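Local coordinates for protein peptide amidase (Stenotrophomonas maltophilia, PDB 1M22) that probably hydrolyses amide bonds as a serine-dependent enzyme of the amidase signature family, at residues R211-T223 against L325-Y337. Residues are numbered along the deposited sequence; the frame is centred on the assembly and turned at random.
Sequences RDGIIPISFSQDT and LLLYEFKAGLERY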
loop_
_atom_site.group_PDB
_atom_site.type_symbol
_atom_site.label_atom_id
_atom_site.label_comp_id
_atom_site.label_asym_id
_atom_site.label_seq_id
_atom_site.Cartn_x
_atom_site.Cartn_y
_atom_site.Cartn_z
ATOM N N ARG A 211 8.552 9.104 -5.272
ATOM C CA ARG A 211 9.170 7.835 -4.909
ATOM C C ARG A 211 10.578 8.085 -4.368
ATOM O O ARG A 211 11.316 7.139 -4.083
ATOM C CB ARG A 211 9.267 6.888 -6.115
ATOM C CG ARG A 211 7.968 6.191 -6.528
ATOM C CD ARG A 211 7.081 7.083 -7.387
ATOM N NE ARG A 211 7.782 7.549 -8.583
ATOM C CZ ARG A 211 8.049 6.797 -9.647
ATOM N NH1 ARG A 211 7.665 5.528 -9.695
ATOM N NH2 ARG A 211 8.741 7.310 -10.658
ATOM N N ASP A 212 10.965 9.346 -4.211
ATOM C CA ASP A 212 12.306 9.602 -3.709
ATOM C C ASP A 212 12.447 9.096 -2.277
ATOM O O ASP A 212 11.543 9.242 -1.451
ATOM C CB ASP A 212 12.654 11.091 -3.786
ATOM C CG ASP A 212 14.163 11.329 -3.785
ATOM O OD1 ASP A 212 14.865 10.750 -4.646
ATOM O OD2 ASP A 212 14.645 12.089 -2.927
ATOM N N GLY A 213 13.582 8.472 -1.992
ATOM C CA GLY A 213 13.818 7.958 -0.658
ATOM C C GLY A 213 13.170 6.617 -0.379
ATOM O O GLY A 213 13.031 6.230 0.778
ATOM N N ILE A 214 12.768 5.908 -1.429
ATOM C CA ILE A 214 12.156 4.595 -1.265
ATOM C C ILE A 214 12.984 3.540 -1.997
ATOM O O ILE A 214 13.338 3.735 -3.159
ATOM C CB ILE A 214 10.714 4.560 -1.837
ATOM C CG1 ILE A 214 9.855 5.641 -1.172
ATOM C CG2 ILE A 214 10.098 3.181 -1.609
ATOM C CD1 ILE A 214 8.434 5.712 -1.705
ATOM N N ILE A 215 13.311 2.442 -1.315
ATOM C CA ILE A 215 14.061 1.353 -1.948
ATOM C C ILE A 215 13.116 0.915 -3.058
ATOM O O ILE A 215 11.984 0.504 -2.806
ATOM C CB ILE A 215 14.341 0.208 -0.960
ATOM C CG1 ILE A 215 15.246 0.729 0.157
ATOM C CG2 ILE A 215 14.998 -0.966 -1.684
ATOM C CD1 ILE A 215 15.608 -0.302 1.207
ATOM N N PRO A 216 13.577 0.982 -4.308
ATOM C CA PRO A 216 12.738 0.622 -5.447
ATOM C C PRO A 216 12.726 -0.776 -6.023
ATOM O O PRO A 216 13.443 -1.681 -5.598
ATOM C CB PRO A 216 13.220 1.598 -6.500
ATOM C CG PRO A 216 14.726 1.500 -6.296
ATOM C CD PRO A 216 14.869 1.529 -4.767
ATOM N N ILE A 217 11.850 -0.910 -7.010
ATOM C CA ILE A 217 11.762 -2.097 -7.838
ATOM C C ILE A 217 11.664 -1.497 -9.239
ATOM O O ILE A 217 12.586 -1.624 -10.033
ATOM C CB ILE A 217 10.519 -2.987 -7.611
ATOM C CG1 ILE A 217 10.602 -3.694 -6.256
ATOM C CG2 ILE A 217 10.465 -4.051 -8.717
ATOM C CD1 ILE A 217 9.425 -4.611 -5.972
ATOM N N SER A 218 10.579 -0.775 -9.509
ATOM C CA SER A 218 10.334 -0.194 -10.830
ATOM C C SER A 218 9.949 1.290 -10.866
ATOM O O SER A 218 8.950 1.694 -10.269
ATOM C CB SER A 218 9.225 -1.009 -11.499
ATOM O OG SER A 218 8.687 -0.359 -12.632
ATOM N N PHE A 219 10.710 2.111 -11.580
ATOM C CA PHE A 219 10.329 3.513 -11.653
ATOM C C PHE A 219 9.070 3.666 -12.506
ATOM O O PHE A 219 8.348 4.654 -12.388
ATOM C CB PHE A 219 11.477 4.382 -12.190
ATOM C CG PHE A 219 12.049 3.922 -13.494
ATOM C CD1 PHE A 219 11.342 4.076 -14.680
ATOM C CD2 PHE A 219 13.316 3.356 -13.539
ATOM C CE1 PHE A 219 11.896 3.673 -15.897
ATOM C CE2 PHE A 219 13.878 2.951 -14.748
ATOM C CZ PHE A 219 13.168 3.109 -15.926
ATOM N N SER A 220 8.786 2.680 -13.349
ATOM C CA SER A 220 7.594 2.735 -14.183
ATOM C C SER A 220 6.302 2.430 -13.420
ATOM O O SER A 220 5.250 2.991 -13.742
ATOM C CB SER A 220 7.710 1.748 -15.352
ATOM O OG SER A 220 8.705 2.156 -16.277
ATOM N N GLN A 221 6.377 1.571 -12.404
ATOM C CA GLN A 221 5.179 1.161 -11.666
ATOM C C GLN A 221 5.118 1.482 -10.177
ATOM O O GLN A 221 4.034 1.516 -9.602
ATOM C CB GLN A 221 4.975 -0.351 -11.849
ATOM C CG GLN A 221 4.903 -0.767 -13.316
ATOM C CD GLN A 221 4.711 -2.260 -13.551
ATOM O OE1 GLN A 221 4.858 -2.733 -14.678
ATOM N NE2 GLN A 221 4.372 -3.005 -12.503
ATOM N N ASP A 222 6.267 1.715 -9.556
ATOM C CA ASP A 222 6.329 1.978 -8.119
ATOM C C ASP A 222 5.595 3.209 -7.625
ATOM O O ASP A 222 5.629 4.262 -8.251
ATOM C CB ASP A 222 7.776 2.174 -7.659
ATOM C CG ASP A 222 8.565 0.885 -7.534
ATOM O OD1 ASP A 222 8.120 -0.179 -8.005
ATOM O OD2 ASP A 222 9.672 0.964 -6.953
ATOM N N THR A 223 4.947 3.072 -6.476
ATOM C CA THR A 223 4.338 4.215 -5.820
ATOM C C THR A 223 3.937 3.892 -4.402
ATOM O O THR A 223 3.527 2.771 -4.090
ATOM C CB THR A 223 3.099 4.787 -6.541
ATOM O OG1 THR A 223 2.669 5.970 -5.846
ATOM C CG2 THR A 223 1.959 3.782 -6.562
ATOM N N LEU A 325 10.537 -5.671 -17.834
ATOM C CA LEU A 325 10.815 -4.312 -17.390
ATOM C C LEU A 325 11.176 -4.240 -15.906
ATOM O O LEU A 325 12.022 -3.440 -15.514
ATOM C CB LEU A 325 9.635 -3.383 -17.723
ATOM C CG LEU A 325 8.354 -3.409 -16.892
ATOM C CD1 LEU A 325 8.502 -2.478 -15.693
ATOM C CD2 LEU A 325 7.190 -2.954 -17.756
ATOM N N LEU A 326 10.555 -5.083 -15.085
ATOM C CA LEU A 326 10.855 -5.081 -13.657
ATOM C C LEU A 326 12.298 -5.501 -13.376
ATOM O O LEU A 326 12.964 -4.910 -12.531
ATOM C CB LEU A 326 9.893 -6.003 -12.898
ATOM C CG LEU A 326 8.419 -5.590 -12.870
ATOM C CD1 LEU A 326 7.623 -6.600 -12.058
ATOM C CD2 LEU A 326 8.281 -4.203 -12.268
ATOM N N LEU A 327 12.779 -6.520 -14.083
ATOM C CA LEU A 327 14.146 -6.986 -13.887
ATOM C C LEU A 327 15.154 -5.891 -14.228
ATOM O O LEU A 327 16.074 -5.626 -13.459
ATOM C CB LEU A 327 14.410 -8.229 -14.744
ATOM C CG LEU A 327 13.682 -9.508 -14.320
ATOM C CD1 LEU A 327 13.792 -10.553 -15.418
ATOM C CD2 LEU A 327 14.274 -10.028 -13.018
ATOM N N TYR A 328 14.971 -5.251 -15.378
ATOM C CA TYR A 328 15.878 -4.190 -15.794
ATOM C C TYR A 328 15.827 -2.980 -14.871
ATOM O O TYR A 328 16.861 -2.451 -14.463
ATOM C CB TYR A 328 15.555 -3.727 -17.219
ATOM C CG TYR A 328 16.101 -4.615 -18.315
ATOM C CD1 TYR A 328 15.506 -5.837 -18.614
ATOM C CD2 TYR A 328 17.206 -4.216 -19.069
ATOM C CE1 TYR A 328 15.993 -6.645 -19.644
ATOM C CE2 TYR A 328 17.702 -5.015 -20.098
ATOM C CZ TYR A 328 17.090 -6.224 -20.379
ATOM O OH TYR A 328 17.565 -7.013 -21.404
ATOM N N GLU A 329 14.619 -2.538 -14.542
ATOM C CA GLU A 329 14.475 -1.371 -13.691
ATOM C C GLU A 329 14.917 -1.621 -12.256
ATOM O O GLU A 329 15.396 -0.706 -11.588
ATOM C CB GLU A 329 13.031 -0.863 -13.753
ATOM C CG GLU A 329 12.659 -0.362 -15.148
ATOM C CD GLU A 329 11.287 0.273 -15.226
ATOM O OE1 GLU A 329 10.644 0.459 -14.167
ATOM O OE2 GLU A 329 10.852 0.595 -16.354
ATOM N N PHE A 330 14.778 -2.854 -11.780
ATOM C CA PHE A 330 15.195 -3.173 -10.419
ATOM C C PHE A 330 16.708 -3.011 -10.271
ATOM O O PHE A 330 17.178 -2.388 -9.323
ATOM C CB PHE A 330 14.788 -4.604 -10.046
ATOM C CG PHE A 330 15.275 -5.042 -8.689
ATOM C CD1 PHE A 330 14.777 -4.459 -7.525
ATOM C CD2 PHE A 330 16.249 -6.030 -8.576
ATOM C CE1 PHE A 330 15.244 -4.853 -6.270
ATOM C CE2 PHE A 330 16.724 -6.432 -7.330
ATOM C CZ PHE A 330 16.222 -5.843 -6.174
ATOM N N LYS A 331 17.476 -3.562 -11.207
ATOM C CA LYS A 331 18.923 -3.425 -11.103
ATOM C C LYS A 331 19.330 -1.958 -11.186
ATOM O O LYS A 331 20.081 -1.465 -10.343
ATOM C CB LYS A 331 19.642 -4.206 -12.204
ATOM C CG LYS A 331 21.156 -4.093 -12.090
ATOM C CD LYS A 331 21.879 -4.831 -13.202
ATOM C CE LYS A 331 23.383 -4.751 -13.002
ATOM N NZ LYS A 331 24.119 -5.507 -14.055
ATOM N N ALA A 332 18.830 -1.260 -12.197
ATOM C CA ALA A 332 19.164 0.146 -12.380
ATOM C C ALA A 332 18.742 0.997 -11.187
ATOM O O ALA A 332 19.534 1.781 -10.661
ATOM C CB ALA A 332 18.517 0.674 -13.654
ATOM N N GLY A 333 17.493 0.833 -10.757
ATOM C CA GLY A 333 16.983 1.608 -9.640
ATOM C C GLY A 333 17.632 1.313 -8.303
ATOM O O GLY A 333 17.953 2.235 -7.546
ATOM N N LEU A 334 17.825 0.034 -7.996
ATOM C CA LEU A 334 18.431 -0.334 -6.724
ATOM C C LEU A 334 19.856 0.191 -6.615
ATOM O O LEU A 334 20.250 0.729 -5.578
ATOM C CB LEU A 334 18.428 -1.856 -6.536
ATOM C CG LEU A 334 18.960 -2.306 -5.171
ATOM C CD1 LEU A 334 18.028 -1.817 -4.067
ATOM C CD2 LEU A 334 19.072 -3.822 -5.140
ATOM N N GLU A 335 20.634 0.045 -7.683
ATOM C CA GLU A 335 22.007 0.521 -7.636
ATOM C C GLU A 335 22.047 2.046 -7.544
ATOM O O GLU A 335 22.906 2.601 -6.860
ATOM C CB GLU A 335 22.793 -0.014 -8.841
ATOM C CG GLU A 335 22.749 -1.545 -8.914
ATOM C CD GLU A 335 23.840 -2.158 -9.775
ATOM O OE1 GLU A 335 24.156 -1.594 -10.842
ATOM O OE2 GLU A 335 24.367 -3.221 -9.385
ATOM N N ARG A 336 21.111 2.727 -8.200
ATOM C CA ARG A 336 21.069 4.188 -8.117
ATOM C C ARG A 336 20.740 4.578 -6.673
ATOM O O ARG A 336 21.337 5.500 -6.117
ATOM C CB ARG A 336 20.010 4.764 -9.065
ATOM C CG ARG A 336 19.875 6.289 -8.987
ATOM C CD ARG A 336 19.023 6.842 -10.127
ATOM N NE ARG A 336 17.619 6.447 -10.032
ATOM C CZ ARG A 336 16.747 6.969 -9.174
ATOM N NH1 ARG A 336 17.129 7.915 -8.328
ATOM N NH2 ARG A 336 15.490 6.546 -9.160
ATOM N N TYR A 337 19.790 3.869 -6.068
ATOM C CA TYR A 337 19.404 4.144 -4.688
ATOM C C TYR A 337 20.582 3.927 -3.738
ATOM O O TYR A 337 20.843 4.760 -2.867
ATOM C CB TYR A 337 18.213 3.258 -4.285
ATOM C CG TYR A 337 17.883 3.291 -2.807
ATOM C CD1 TYR A 337 18.637 2.560 -1.893
ATOM C CD2 TYR A 337 16.843 4.082 -2.317
ATOM C CE1 TYR A 337 18.375 2.612 -0.533
ATOM C CE2 TYR A 337 16.571 4.144 -0.951
ATOM C CZ TYR A 337 17.344 3.406 -0.066
ATOM O OH TYR A 337 17.114 3.456 1.288
#
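Glu-329, on helix 319-340, sends its carboxylate into the loop that links two strands of the central mixed sheet in this amidase-signature fold, and Ser-218, Phe-219 and Ser-220 close round it. Glu-329 OE1 accepts from Ser-218 OG at 2.6 Å and from the backbone N of Ser-220 at 3.0 Å, the two donors reaching it from opposite faces of the carboxylate plane. Glu-329 OE2 turns its syn lone pair to Ser-220 OG at 2.7 Å and is also hydrogen-bonded to Tyr-385 OH of helix 383-407. With both oxygens held, the group is fixed in rotation, and its donors would probably favour the charged form. The Phe-219 ring lies almost parallel to the carboxylate, 12° between planes, with Glu-329 CD over one face, offset toward the rim, and CG above the same face. Phe-219 reaches this place because CG sits between its backbone N and carbonyl carbon (chi1 53°).

Farther along the helix, Pro-216 CG packs 3.5 Å from Gly-333 C, where the absence of a side chain admits the proline ring. Ile-215 lays CG1 over a face of Tyr-337, whose hydroxyl is hydrogen-bonded to Asn-90 OD1. Ile-217 turns its CB away from the helix; its side chain lies about 6 Å from those of the catalytic Ser-165 and Ser-189, while Ile-217 O takes a CA-H...O contact from Phe-330 CA at 3.1 Å.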